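Local structure of AlyQ (Persicobacter sp. CCB-QB2, 5XNR) at residues Y9-V14 with F47-A52; Q57-W62 with L98-F103; G71-L76 with L83-S88; T147-S152 with E187-M192; T243-V248 with Y297-V302. The protein probably degrades alginate through its alginate lyase domain, to which a CBM32 carbohydrate-binding module is joined in the same chain. All coordinates share one frame; numbering follows the deposited sequence.

Contact 1 of 5, residues Y9-V14 with F47-A52; sequences YDIVAV and FDLGSA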
# COMPACT_ATOMS: atom_id res chain seq x y z
N TYR A 9 -16.80 2.82 -11.38
CA TYR A 9 -16.59 3.22 -12.78
C TYR A 9 -17.85 3.93 -13.32
O TYR A 9 -19.00 3.51 -13.09
CB TYR A 9 -16.20 2.01 -13.64
CG TYR A 9 -14.97 1.29 -13.15
CD1 TYR A 9 -13.70 1.82 -13.36
CD2 TYR A 9 -15.06 0.10 -12.46
CE1 TYR A 9 -12.56 1.19 -12.90
CE2 TYR A 9 -13.93 -0.54 -11.98
CZ TYR A 9 -12.67 -0.00 -12.21
OH TYR A 9 -11.56 -0.65 -11.75
N ASP A 10 -17.61 4.99 -14.08
CA ASP A 10 -18.69 5.69 -14.77
C ASP A 10 -19.14 4.85 -15.97
O ASP A 10 -18.32 4.32 -16.72
CB ASP A 10 -18.27 7.06 -15.29
CG ASP A 10 -17.76 7.98 -14.21
OD1 ASP A 10 -18.27 7.89 -13.08
OD2 ASP A 10 -16.86 8.79 -14.51
N ILE A 11 -20.44 4.74 -16.12
CA ILE A 11 -21.02 4.03 -17.25
C ILE A 11 -21.31 5.07 -18.32
O ILE A 11 -22.09 5.98 -18.09
CB ILE A 11 -22.30 3.26 -16.86
CG1 ILE A 11 -22.04 2.24 -15.74
CG2 ILE A 11 -22.94 2.60 -18.08
CD1 ILE A 11 -23.29 1.81 -14.99
N VAL A 12 -20.68 4.94 -19.48
CA VAL A 12 -20.73 6.02 -20.44
C VAL A 12 -21.87 5.76 -21.44
O VAL A 12 -22.36 6.69 -22.06
CB VAL A 12 -19.37 6.22 -21.14
CG1 VAL A 12 -18.89 4.97 -21.85
CG2 VAL A 12 -19.44 7.40 -22.10
N ALA A 13 -22.28 4.50 -21.61
CA ALA A 13 -23.42 4.20 -22.47
C ALA A 13 -24.00 2.84 -22.09
O ALA A 13 -23.38 2.02 -21.41
CB ALA A 13 -23.00 4.24 -23.92
N VAL A 14 -25.20 2.61 -22.57
CA VAL A 14 -25.88 1.37 -22.29
C VAL A 14 -26.82 1.07 -23.47
O VAL A 14 -27.45 1.96 -24.05
CB VAL A 14 -26.61 1.44 -20.94
CG1 VAL A 14 -27.59 2.60 -20.86
CG2 VAL A 14 -27.33 0.15 -20.65
N PHE A 47 -23.62 -2.73 -20.58
CA PHE A 47 -23.10 -1.47 -20.04
C PHE A 47 -21.71 -1.24 -20.57
O PHE A 47 -20.94 -2.18 -20.61
CB PHE A 47 -23.09 -1.49 -18.51
CG PHE A 47 -24.45 -1.74 -17.92
CD1 PHE A 47 -25.32 -0.70 -17.69
CD2 PHE A 47 -24.88 -3.03 -17.66
CE1 PHE A 47 -26.58 -0.93 -17.16
CE2 PHE A 47 -26.14 -3.27 -17.14
CZ PHE A 47 -26.99 -2.22 -16.89
N ASP A 48 -21.42 -0.00 -20.96
CA ASP A 48 -20.14 0.37 -21.56
C ASP A 48 -19.38 1.36 -20.65
O ASP A 48 -19.91 2.43 -20.35
CB ASP A 48 -20.33 1.00 -22.95
CG ASP A 48 -19.02 1.28 -23.68
OD1 ASP A 48 -17.93 0.94 -23.12
OD2 ASP A 48 -19.08 1.85 -24.79
N LEU A 49 -18.13 1.02 -20.34
CA LEU A 49 -17.24 1.86 -19.47
C LEU A 49 -16.30 2.77 -20.28
O LEU A 49 -15.46 3.47 -19.68
CB LEU A 49 -16.39 0.93 -18.61
CG LEU A 49 -17.15 0.04 -17.66
CD1 LEU A 49 -16.15 -0.70 -16.79
CD2 LEU A 49 -18.12 0.85 -16.81
N GLY A 50 -16.37 2.73 -21.60
CA GLY A 50 -15.59 3.67 -22.44
C GLY A 50 -14.24 3.09 -22.85
O GLY A 50 -13.78 3.35 -23.96
N SER A 51 -13.60 2.36 -21.92
CA SER A 51 -12.33 1.63 -22.10
C SER A 51 -12.32 0.44 -21.13
O SER A 51 -13.28 0.25 -20.38
CB SER A 51 -11.12 2.53 -21.86
OG SER A 51 -10.97 2.85 -20.48
N ALA A 52 -11.25 -0.34 -21.11
CA ALA A 52 -11.17 -1.53 -20.24
C ALA A 52 -10.66 -1.14 -18.85
O ALA A 52 -9.75 -0.35 -18.71
CB ALA A 52 -10.30 -2.59 -20.87
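Val-14 and Phe-47 face each other as an antiparallel non-hydrogen-bonded pair, and their side chains lie side by side, pointing the same way. In Val-14, CG1 stands between the backbone N and the carbonyl carbon (chi1 56°), which turns CG2 to the aromatic neighbour, 3.7 Å from Phe-47 CD1. Ile-11 comes to the same ring at its edge, near the ring plane, with CG2 4.1 Å from Phe-47 CD1. Next along the strands, Val-12 and Ala-13 both face Asp-48 in a classic beta bulge, at an outermost strand of the five-stranded sheet in the F5/8 type C (CBM32) beta-sandwich. Asp-48 O takes a bond from Val-12 N at 2.8 Å and a weak one from Ala-13 N, while Asp-48 N gives to Ala-13 O at 2.9 Å. With CG anti to its N (chi1 -174°), the Asp-48 carboxylate points toward the following residues, where it makes an Asx turn: OD1 accepts from Gly-50 N at 2.8 Å, met from above the carboxylate plane, and also forms a salt bridge with Arg-109. Val-12 CG1 rests on this turn, 3.4 Å from Gly-50 N. On the other face of the sheet from Asp-48, Leu-49 sends CD2 to within 3.9 Å of Tyr-9 CB. The Tyr-9 ring itself leads away, and its OH bonds to Thr-54 O.

Contact 2 of 5, residues Q57-W62 with L98-F103; sequences QVKAAW and LESYSF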
# COMPACT_ATOMS: atom_id res chain seq x y z
N GLN A 57 -17.10 -6.49 -9.31
CA GLN A 57 -18.38 -6.38 -8.63
C GLN A 57 -19.37 -5.62 -9.52
O GLN A 57 -19.02 -4.58 -10.07
CB GLN A 57 -18.21 -5.67 -7.29
CG GLN A 57 -19.50 -5.47 -6.51
CD GLN A 57 -19.21 -4.97 -5.12
OE1 GLN A 57 -19.12 -5.74 -4.18
NE2 GLN A 57 -19.01 -3.67 -4.99
N VAL A 58 -20.58 -6.17 -9.65
CA VAL A 58 -21.68 -5.52 -10.33
C VAL A 58 -22.83 -5.41 -9.33
O VAL A 58 -23.10 -6.36 -8.60
CB VAL A 58 -22.12 -6.28 -11.61
CG1 VAL A 58 -23.44 -5.77 -12.16
CG2 VAL A 58 -21.04 -6.22 -12.69
N LYS A 59 -23.46 -4.24 -9.30
CA LYS A 59 -24.59 -4.00 -8.44
C LYS A 59 -25.83 -3.75 -9.30
O LYS A 59 -25.76 -3.05 -10.30
CB LYS A 59 -24.34 -2.78 -7.56
CG LYS A 59 -23.19 -2.91 -6.58
CD LYS A 59 -22.85 -1.60 -5.94
CE LYS A 59 -21.71 -1.67 -4.96
NZ LYS A 59 -21.53 -0.38 -4.24
N ALA A 60 -26.96 -4.28 -8.86
CA ALA A 60 -28.22 -4.05 -9.55
C ALA A 60 -29.33 -3.85 -8.51
O ALA A 60 -29.30 -4.49 -7.47
CB ALA A 60 -28.54 -5.24 -10.43
N ALA A 61 -30.27 -2.95 -8.80
CA ALA A 61 -31.50 -2.88 -8.02
C ALA A 61 -32.67 -3.22 -8.94
O ALA A 61 -32.69 -2.82 -10.08
CB ALA A 61 -31.62 -1.51 -7.42
N TRP A 62 -33.64 -3.98 -8.42
CA TRP A 62 -34.62 -4.64 -9.26
C TRP A 62 -35.99 -3.97 -9.09
O TRP A 62 -36.35 -3.53 -8.01
CB TRP A 62 -34.67 -6.13 -8.92
CG TRP A 62 -33.38 -6.83 -9.21
CD1 TRP A 62 -32.31 -6.94 -8.38
CD2 TRP A 62 -32.99 -7.45 -10.45
NE1 TRP A 62 -31.29 -7.61 -9.00
CE2 TRP A 62 -31.68 -7.93 -10.27
CE3 TRP A 62 -33.63 -7.68 -11.68
CZ2 TRP A 62 -30.98 -8.60 -11.27
CZ3 TRP A 62 -32.94 -8.34 -12.67
CH2 TRP A 62 -31.64 -8.79 -12.47
N LEU A 98 -29.67 -1.46 -4.22
CA LEU A 98 -28.65 -2.19 -4.96
C LEU A 98 -28.27 -3.47 -4.20
O LEU A 98 -28.07 -3.44 -2.97
CB LEU A 98 -27.41 -1.32 -5.17
CG LEU A 98 -27.59 -0.07 -6.02
CD1 LEU A 98 -26.52 0.95 -5.69
CD2 LEU A 98 -27.58 -0.41 -7.51
N GLU A 99 -28.16 -4.58 -4.95
CA GLU A 99 -27.58 -5.82 -4.46
C GLU A 99 -26.20 -5.98 -5.11
O GLU A 99 -26.01 -5.63 -6.26
CB GLU A 99 -28.43 -7.04 -4.82
CG GLU A 99 -29.65 -7.27 -3.93
CD GLU A 99 -30.62 -8.27 -4.54
OE1 GLU A 99 -31.85 -7.94 -4.63
OE2 GLU A 99 -30.16 -9.37 -4.96
N SER A 100 -25.27 -6.55 -4.36
CA SER A 100 -23.90 -6.69 -4.82
C SER A 100 -23.66 -8.11 -5.36
O SER A 100 -23.91 -9.11 -4.68
CB SER A 100 -22.91 -6.33 -3.72
OG SER A 100 -22.82 -4.91 -3.58
N TYR A 101 -23.16 -8.18 -6.60
CA TYR A 101 -22.73 -9.45 -7.18
C TYR A 101 -21.24 -9.31 -7.50
O TYR A 101 -20.87 -8.42 -8.29
CB TYR A 101 -23.63 -9.83 -8.35
CG TYR A 101 -25.11 -9.62 -8.08
CD1 TYR A 101 -25.78 -10.37 -7.12
CD2 TYR A 101 -25.85 -8.66 -8.76
CE1 TYR A 101 -27.13 -10.19 -6.87
CE2 TYR A 101 -27.20 -8.46 -8.51
CZ TYR A 101 -27.84 -9.24 -7.58
OH TYR A 101 -29.17 -9.06 -7.33
N SER A 102 -20.40 -10.14 -6.85
CA SER A 102 -18.93 -10.03 -6.94
C SER A 102 -18.29 -11.34 -7.46
O SER A 102 -18.76 -12.44 -7.18
CB SER A 102 -18.33 -9.59 -5.62
OG SER A 102 -19.29 -9.68 -4.56
N PHE A 103 -17.18 -11.21 -8.17
CA PHE A 103 -16.57 -12.32 -8.94
C PHE A 103 -15.06 -12.07 -9.11
O PHE A 103 -14.56 -11.03 -8.72
CB PHE A 103 -17.29 -12.46 -10.29
CG PHE A 103 -17.56 -11.14 -10.97
CD1 PHE A 103 -16.56 -10.50 -11.69
CD2 PHE A 103 -18.77 -10.49 -10.79
CE1 PHE A 103 -16.78 -9.26 -12.26
CE2 PHE A 103 -19.00 -9.25 -11.38
CZ PHE A 103 -18.00 -8.64 -12.11
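Trp-62 and Tyr-101 cross at a slant, so that the indole N-H meets the hydroxyl end of the phenol. The bond from Trp-62 NE1 to Tyr-101 OH is 3.1 Å, with the oxygen tilted 20° from the indole plane. Tyr-101 OH gives its proton to Glu-99 OE2 at 2.6 Å, meeting the carboxylate from above its plane; OE2 also accepts from Ser-92 N. Ala-60 CB lies in the plane of the Tyr-101 ring at its edge, 4.0 Å from CE2. Farther along, Val-58 CG2 lies in the Phe-103 ring plane at its edge, 3.9 Å from Phe-103 CE2. On the other face the extended Lys-59 chain passes Ser-100, with CG 3.6 Å from OG, and its charged end forms a cation-pi contact with Phe-132. Between the two faces, strands 52-62 and 99-103 pair antiparallel in the CBM32 beta-sandwich, bonded at Val-58 with Tyr-101 and Ala-60 with Glu-99. A phenylalanine in place of Tyr-101 would probably strand the Trp-62 N-H without its acceptor and Glu-99 OE2 without one of its donors. The chain from indole to hydroxyl to carboxylate gives the phenol oxygen one donor and one acceptor, which should hold its proton on the Glu-99 side.

Contact 3 of 5, residues G71-L76 with L83-S88; sequences GFSISL and LTEVYS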
# COMPACT_ATOMS: atom_id res chain seq x y z
N GLY A 71 -33.88 -14.06 -12.07
CA GLY A 71 -32.71 -14.88 -12.41
C GLY A 71 -31.83 -14.16 -13.42
O GLY A 71 -32.34 -13.51 -14.33
N PHE A 72 -30.51 -14.29 -13.31
CA PHE A 72 -29.65 -13.58 -14.26
C PHE A 72 -28.25 -14.20 -14.30
O PHE A 72 -27.88 -15.07 -13.50
CB PHE A 72 -29.58 -12.10 -13.88
CG PHE A 72 -28.92 -11.91 -12.54
CD1 PHE A 72 -29.63 -12.08 -11.36
CD2 PHE A 72 -27.57 -11.61 -12.45
CE1 PHE A 72 -29.00 -11.98 -10.13
CE2 PHE A 72 -26.95 -11.50 -11.22
CZ PHE A 72 -27.66 -11.69 -10.07
N SER A 73 -27.46 -13.72 -15.26
CA SER A 73 -26.04 -14.03 -15.33
C SER A 73 -25.29 -12.80 -15.84
O SER A 73 -25.83 -12.06 -16.64
CB SER A 73 -25.75 -15.23 -16.22
OG SER A 73 -25.99 -14.92 -17.58
N ILE A 74 -24.06 -12.64 -15.39
CA ILE A 74 -23.25 -11.50 -15.76
C ILE A 74 -22.09 -11.99 -16.63
O ILE A 74 -21.48 -13.00 -16.32
CB ILE A 74 -22.74 -10.79 -14.51
CG1 ILE A 74 -23.89 -10.36 -13.59
CG2 ILE A 74 -21.82 -9.64 -14.90
CD1 ILE A 74 -23.46 -9.95 -12.20
N SER A 75 -21.80 -11.24 -17.68
CA SER A 75 -20.69 -11.56 -18.54
C SER A 75 -19.92 -10.28 -18.93
O SER A 75 -20.48 -9.19 -19.04
CB SER A 75 -21.19 -12.37 -19.74
OG SER A 75 -21.97 -11.58 -20.62
N LEU A 76 -18.61 -10.44 -19.14
CA LEU A 76 -17.66 -9.32 -19.20
C LEU A 76 -16.71 -9.52 -20.37
O LEU A 76 -16.44 -10.64 -20.75
CB LEU A 76 -16.83 -9.31 -17.92
CG LEU A 76 -17.27 -8.31 -16.86
CD1 LEU A 76 -18.68 -8.64 -16.38
CD2 LEU A 76 -16.30 -8.29 -15.71
N LEU A 83 -17.66 -11.93 -24.80
CA LEU A 83 -17.96 -11.80 -23.37
C LEU A 83 -17.91 -13.19 -22.72
O LEU A 83 -18.34 -14.16 -23.32
CB LEU A 83 -19.32 -11.12 -23.18
CG LEU A 83 -19.43 -9.71 -23.76
CD1 LEU A 83 -20.86 -9.21 -23.64
CD2 LEU A 83 -18.48 -8.74 -23.07
N THR A 84 -17.34 -13.28 -21.53
CA THR A 84 -17.31 -14.55 -20.83
C THR A 84 -18.09 -14.38 -19.51
O THR A 84 -18.02 -13.33 -18.85
CB THR A 84 -15.85 -15.03 -20.73
OG1 THR A 84 -15.10 -13.95 -20.19
CG2 THR A 84 -15.25 -15.42 -22.06
N GLU A 85 -18.86 -15.40 -19.17
CA GLU A 85 -19.70 -15.45 -17.97
C GLU A 85 -18.81 -15.51 -16.71
O GLU A 85 -17.88 -16.31 -16.67
CB GLU A 85 -20.63 -16.66 -18.07
CG GLU A 85 -21.47 -16.89 -16.83
CD GLU A 85 -22.65 -17.84 -16.96
OE1 GLU A 85 -23.34 -17.81 -17.99
OE2 GLU A 85 -22.88 -18.60 -16.01
N VAL A 86 -19.10 -14.70 -15.68
CA VAL A 86 -18.28 -14.66 -14.43
C VAL A 86 -19.16 -14.86 -13.17
O VAL A 86 -18.63 -15.07 -12.09
CB VAL A 86 -17.49 -13.34 -14.31
CG1 VAL A 86 -16.41 -13.21 -15.38
CG2 VAL A 86 -18.42 -12.13 -14.33
N TYR A 87 -20.48 -14.76 -13.31
CA TYR A 87 -21.42 -14.86 -12.21
C TYR A 87 -22.78 -15.30 -12.77
O TYR A 87 -23.12 -14.97 -13.89
CB TYR A 87 -21.60 -13.52 -11.51
CG TYR A 87 -22.43 -13.59 -10.24
CD1 TYR A 87 -23.81 -13.58 -10.26
CD2 TYR A 87 -21.81 -13.68 -9.00
CE1 TYR A 87 -24.56 -13.66 -9.10
CE2 TYR A 87 -22.54 -13.75 -7.83
CZ TYR A 87 -23.91 -13.74 -7.87
OH TYR A 87 -24.61 -13.82 -6.70
N SER A 88 -23.52 -16.08 -12.01
CA SER A 88 -24.88 -16.42 -12.37
C SER A 88 -25.66 -16.76 -11.10
O SER A 88 -25.14 -17.37 -10.18
CB SER A 88 -24.92 -17.54 -13.34
OG SER A 88 -25.19 -18.74 -12.66
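Ile-74 and Leu-76 pair with Tyr-87 and Thr-84 across antiparallel strands whose axes run at 133°, with a beta bulge that shifts the register by one residue between Ile-74 and Ser-75. The two strands, 70-77 and 84-90, form a beta hairpin at one margin of the five-stranded sheet of the CBM32 beta-sandwich. Ile-74 N bonds to Tyr-87 O at 2.9 Å, but its carbonyl is taken by Val-86 N, at 3.0 Å, as the bulge dictates. Ile-74, Leu-76 and Tyr-87 point to the face that meets the opposing sheet. The rings of Phe-72 and Tyr-87 lie nearly parallel, their planes 13° apart, yet are slid so far that they barely overlap: Phe-72 CZ approaches Tyr-87 CE1 at 3.8 Å. Tyr-87 holds its ring anti to the backbone N (chi1 -172°), which lays it beside both Phe-72 and Ile-74; Ile-74 CD1 comes 4.1 Å from Tyr-87 CB. Tyr-101 of the opposing sheet meets both rings. An alanine at Tyr-87 is likely to open a gap beside Phe-72 and Ile-74 CD1 and to take away one of the rings that meet Tyr-101. Toward the hairpin turn, Leu-76 and Val-86 cross at about a right angle, their CD1 and CG2 4.1 Å apart. The other face is polar, with Ser-73, Ser-75, Glu-85 and Ser-88: Ser-73 and Ser-88 stand opposite each other with their CB atoms 3.8 Å apart. At the turn end Leu-83 covers Ser-75, its CB 3.7 Å from Ser-75 OG.

Contact 4 of 5, residues T147-S152 with E187-M192; sequences TAQIPS and EDKNAM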
# COMPACT_ATOMS: atom_id res chain seq x y z
N THR A 147 6.75 -9.15 -10.17
CA THR A 147 7.10 -10.56 -10.39
C THR A 147 8.12 -11.06 -9.36
O THR A 147 8.69 -12.18 -9.51
CB THR A 147 7.66 -10.74 -11.79
OG1 THR A 147 9.01 -10.24 -11.73
CG2 THR A 147 6.80 -10.05 -12.83
N ALA A 148 8.35 -10.27 -8.33
CA ALA A 148 9.26 -10.66 -7.27
C ALA A 148 8.81 -12.00 -6.66
O ALA A 148 7.61 -12.24 -6.48
CB ALA A 148 9.33 -9.56 -6.24
N GLN A 149 9.78 -12.87 -6.38
CA GLN A 149 9.52 -14.15 -5.70
C GLN A 149 10.19 -14.13 -4.32
O GLN A 149 9.60 -14.59 -3.36
CB GLN A 149 10.02 -15.36 -6.52
CG GLN A 149 8.97 -15.99 -7.43
CD GLN A 149 7.65 -16.34 -6.74
OE1 GLN A 149 7.58 -16.59 -5.53
NE2 GLN A 149 6.57 -16.36 -7.52
N ILE A 150 11.42 -13.64 -4.26
CA ILE A 150 12.16 -13.58 -2.99
C ILE A 150 12.61 -12.13 -2.71
O ILE A 150 12.75 -11.31 -3.62
CB ILE A 150 13.35 -14.57 -2.96
CG1 ILE A 150 14.41 -14.27 -4.03
CG2 ILE A 150 12.87 -16.01 -3.04
CD1 ILE A 150 15.63 -15.20 -3.96
N PRO A 151 12.84 -11.79 -1.44
CA PRO A 151 13.13 -10.38 -1.15
C PRO A 151 14.34 -9.83 -1.93
O PRO A 151 14.29 -8.65 -2.35
CB PRO A 151 13.41 -10.36 0.35
CG PRO A 151 12.73 -11.61 0.86
CD PRO A 151 12.97 -12.62 -0.24
N SER A 152 15.39 -10.63 -2.15
CA SER A 152 16.57 -10.15 -2.90
C SER A 152 16.18 -9.67 -4.31
O SER A 152 16.94 -8.96 -4.93
CB SER A 152 17.68 -11.18 -2.94
OG SER A 152 17.45 -12.18 -3.92
N GLU A 187 2.01 -9.84 -1.19
CA GLU A 187 1.11 -10.55 -2.11
C GLU A 187 1.35 -10.11 -3.56
O GLU A 187 1.46 -10.95 -4.46
CB GLU A 187 -0.35 -10.23 -1.78
CG GLU A 187 -0.84 -10.89 -0.50
CD GLU A 187 -2.33 -11.18 -0.52
OE1 GLU A 187 -2.77 -11.98 -1.38
OE2 GLU A 187 -3.06 -10.59 0.32
N ASP A 188 1.42 -8.79 -3.77
CA ASP A 188 1.41 -8.22 -5.11
C ASP A 188 2.82 -8.31 -5.71
O ASP A 188 3.05 -7.85 -6.83
CB ASP A 188 0.92 -6.77 -5.10
CG ASP A 188 -0.53 -6.56 -4.68
OD1 ASP A 188 -1.22 -7.55 -4.48
OD2 ASP A 188 -0.95 -5.41 -4.58
N LYS A 189 3.76 -8.87 -4.96
CA LYS A 189 5.04 -9.28 -5.50
C LYS A 189 5.79 -8.05 -6.00
O LYS A 189 6.56 -8.15 -6.99
CB LYS A 189 4.86 -10.29 -6.64
CG LYS A 189 4.10 -11.57 -6.31
CD LYS A 189 4.56 -12.77 -7.14
CE LYS A 189 3.43 -13.51 -7.84
NZ LYS A 189 2.85 -14.56 -6.98
N ASN A 190 5.57 -6.92 -5.31
CA ASN A 190 6.15 -5.63 -5.67
C ASN A 190 6.87 -4.97 -4.48
O ASN A 190 7.35 -3.84 -4.64
CB ASN A 190 5.10 -4.67 -6.24
CG ASN A 190 3.94 -4.40 -5.30
OD1 ASN A 190 3.98 -4.75 -4.12
ND2 ASN A 190 2.91 -3.76 -5.82
N ALA A 191 6.96 -5.62 -3.32
CA ALA A 191 7.60 -4.98 -2.16
C ALA A 191 8.15 -6.03 -1.20
O ALA A 191 7.78 -7.18 -1.28
CB ALA A 191 6.62 -4.08 -1.46
N MET A 192 9.07 -5.63 -0.33
CA MET A 192 9.58 -6.50 0.74
C MET A 192 9.03 -6.00 2.07
O MET A 192 8.83 -4.79 2.25
CB MET A 192 11.11 -6.55 0.83
CG MET A 192 11.82 -5.37 0.21
SD MET A 192 13.62 -5.43 0.45
CE MET A 192 13.96 -3.70 0.14
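Ala-148 and Lys-189 form the close part of this contact, where the loop before strand 161-164 runs beside the loop that joins strands 183-185 and 192-197, at one sheet of the jelly-roll beta-sandwich of the alginate lyase (concanavalin-like) fold. Ala-148 N gives a bond of 3.1 Å to Lys-189 O, bent to 142° at the hydrogen. Ala-148 CB presses on the same carbonyl, 3.2 Å from Lys-189 O, and is backed by Leu-154 and Val-185. In return, the first part of the lysine side chain lies along the Ala-148 carbonyl. Its CG is turned away from the lysine's own carbonyl carbon to stand by the backbone N (chi1 -58°), and Lys-189 CD comes 3.2 Å from Ala-148 O. Beyond CD the side chain bends twice and runs alongside Gln-149 on the solvent side. The approach there is loose, with Gln-149 NE2 4.1 Å from Lys-189 CD and 4.2 Å from NZ, and no hydrogen bond is made between the two side chains. Gln-149 is held instead through its backbone, N to Asp-153 OD2 and O to Asn-179 ND2. At the buried end the two segments touch only lightly: Pro-151 and Met-192 both pack against Trp-183, with Pro-151 CB 4.5 Å from Met-192 CB. The end of the Met-192 side chain leads away, its SD 4.3 Å from Pro-151 O.

Contact 5 of 5, residues T243-V248 with Y297-V302; sequences TQLPIV and YNLGTV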
# COMPACT_ATOMS: atom_id res chain seq x y z
N THR A 243 2.84 -0.18 7.94
CA THR A 243 1.56 -0.87 7.88
C THR A 243 1.08 -1.34 9.26
O THR A 243 -0.10 -1.65 9.41
CB THR A 243 1.65 -2.08 6.95
OG1 THR A 243 2.85 -2.78 7.26
CG2 THR A 243 1.63 -1.67 5.49
N GLN A 244 1.94 -1.45 10.26
CA GLN A 244 1.46 -1.91 11.57
C GLN A 244 2.37 -1.37 12.67
O GLN A 244 3.56 -1.23 12.46
CB GLN A 244 1.44 -3.44 11.63
CG GLN A 244 0.71 -4.02 12.85
CD GLN A 244 -0.78 -4.10 12.64
OE1 GLN A 244 -1.49 -3.10 12.62
NE2 GLN A 244 -1.28 -5.32 12.48
N LEU A 245 1.77 -1.10 13.84
CA LEU A 245 2.49 -0.77 15.09
C LEU A 245 2.05 -1.70 16.22
O LEU A 245 0.91 -2.19 16.22
CB LEU A 245 2.17 0.68 15.46
CG LEU A 245 2.39 1.69 14.35
CD1 LEU A 245 1.50 2.90 14.53
CD2 LEU A 245 3.85 2.10 14.26
N PRO A 246 2.92 -1.89 17.24
CA PRO A 246 2.54 -2.60 18.45
C PRO A 246 1.30 -1.98 19.11
O PRO A 246 0.79 -0.92 18.66
CB PRO A 246 3.75 -2.50 19.38
CG PRO A 246 4.90 -2.36 18.42
CD PRO A 246 4.31 -1.46 17.35
N ILE A 247 0.84 -2.63 20.15
CA ILE A 247 -0.49 -2.33 20.70
C ILE A 247 -0.39 -1.25 21.79
O ILE A 247 -1.19 -0.29 21.78
CB ILE A 247 -1.14 -3.61 21.23
CG1 ILE A 247 -1.40 -4.61 20.09
CG2 ILE A 247 -2.42 -3.26 22.00
CD1 ILE A 247 -1.84 -5.98 20.56
N VAL A 248 0.56 -1.43 22.72
CA VAL A 248 0.77 -0.55 23.88
C VAL A 248 1.64 0.66 23.48
O VAL A 248 1.25 1.82 23.67
CB VAL A 248 1.42 -1.31 25.05
CG1 VAL A 248 1.78 -0.38 26.21
CG2 VAL A 248 0.56 -2.47 25.54
N TYR A 297 -0.74 10.67 9.99
CA TYR A 297 -0.31 9.56 9.15
C TYR A 297 -1.22 8.35 9.40
O TYR A 297 -1.37 7.90 10.55
CB TYR A 297 1.15 9.17 9.36
CG TYR A 297 1.57 8.03 8.48
CD1 TYR A 297 1.94 8.24 7.16
CD2 TYR A 297 1.57 6.72 8.94
CE1 TYR A 297 2.33 7.20 6.34
CE2 TYR A 297 1.93 5.66 8.12
CZ TYR A 297 2.31 5.90 6.82
OH TYR A 297 2.65 4.86 6.01
N ASN A 298 -1.82 7.85 8.32
CA ASN A 298 -2.68 6.65 8.36
C ASN A 298 -1.85 5.41 7.98
O ASN A 298 -1.12 5.40 6.97
CB ASN A 298 -3.89 6.82 7.44
CG ASN A 298 -4.69 8.04 7.85
OD1 ASN A 298 -4.82 8.98 7.07
ND2 ASN A 298 -5.15 8.06 9.09
N LEU A 299 -1.97 4.37 8.79
CA LEU A 299 -1.24 3.15 8.53
C LEU A 299 -1.58 2.63 7.13
O LEU A 299 -2.73 2.54 6.80
CB LEU A 299 -1.60 2.11 9.57
CG LEU A 299 -1.06 2.39 10.97
CD1 LEU A 299 -1.46 1.27 11.92
CD2 LEU A 299 0.45 2.56 10.93
N GLY A 300 -0.54 2.31 6.36
CA GLY A 300 -0.69 1.70 5.03
C GLY A 300 -0.64 2.72 3.90
O GLY A 300 -0.82 2.35 2.73
N THR A 301 -0.40 3.99 4.24
CA THR A 301 -0.25 5.03 3.24
C THR A 301 1.17 4.92 2.69
O THR A 301 2.14 5.00 3.44
CB THR A 301 -0.61 6.42 3.80
OG1 THR A 301 -1.94 6.37 4.33
CG2 THR A 301 -0.53 7.52 2.76
N VAL A 302 1.27 4.71 1.39
CA VAL A 302 2.55 4.57 0.72
C VAL A 302 3.15 5.96 0.60
O VAL A 302 2.47 6.86 0.09
CB VAL A 302 2.40 3.94 -0.67
CG1 VAL A 302 3.72 3.86 -1.40
CG2 VAL A 302 1.75 2.58 -0.58
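A type II beta turn from Asn-298 to Thr-301, leading into strand 302-310 of the jelly-roll beta-sandwich of the lyase domain, sets Leu-299 against Leu-245 and Gly-300 against Thr-243 at the end of strand 233-244. The two leucines cross obliquely, and Leu-245 CD1 meets Leu-299 CD2 at 3.8 Å. Both turn CG beside the backbone N, Leu-299 at chi1 -71°, which lets its CD1 lie by the Thr-243 carbonyl while CD2 reaches the other leucine. Leu-273, from the other large sheet of the domain, touches both side chains. Beside them Thr-243 CG2 lies 4.1 Å from Gly-300 CA; Thr-243 OG1 is bonded to Glu-381 OE2, at a classic beta bulge where Thr-243 and Gln-244 both face Glu-381.

The turn is tied together by its own polar groups. Asn-298 O receives Thr-301 N at 3.2 Å and Thr-301 OG1 at 2.9 Å, both from the same face of its plane. Tyr-297 OH donates to Thr-301 O at 2.6 Å, in the carbonyl plane and on a lone pair, and the hydroxyl is also bonded to Ile-242 N. Gly-300, with the positive phi of 96° expected at the third place of such a turn, bonds to the Ile-242 backbone. No hydrogen bond joins the two segments; the touch is van der Waals, mostly between apolar groups, and Leu-299 is probably placed by these polar bonds together.

In the fold
From the N terminus, contact 1 closes the first loop, pairing residues 9-14 with 47-52 at one margin of the five-stranded sheet. Contact 2 then joins 57-62 to 98-103 in the facing sheet of the same domain. Contact 3 is nested inside that loop: the hairpin of 71-76 and 83-88 forms the opposite margin of the five-stranded sheet and packs on contact 2, with Tyr-101 CZ 3.5 Å from Phe-72 CZ. Contacts 4 and 5 follow in series in the alginate lyase part. Contact 4 closes a loop from 147-152 to the connection before strand 192-197, and contact 5, its centre about 21 Å away, closes one between the end of strand 233-244 and the turn leading into strand 302-310.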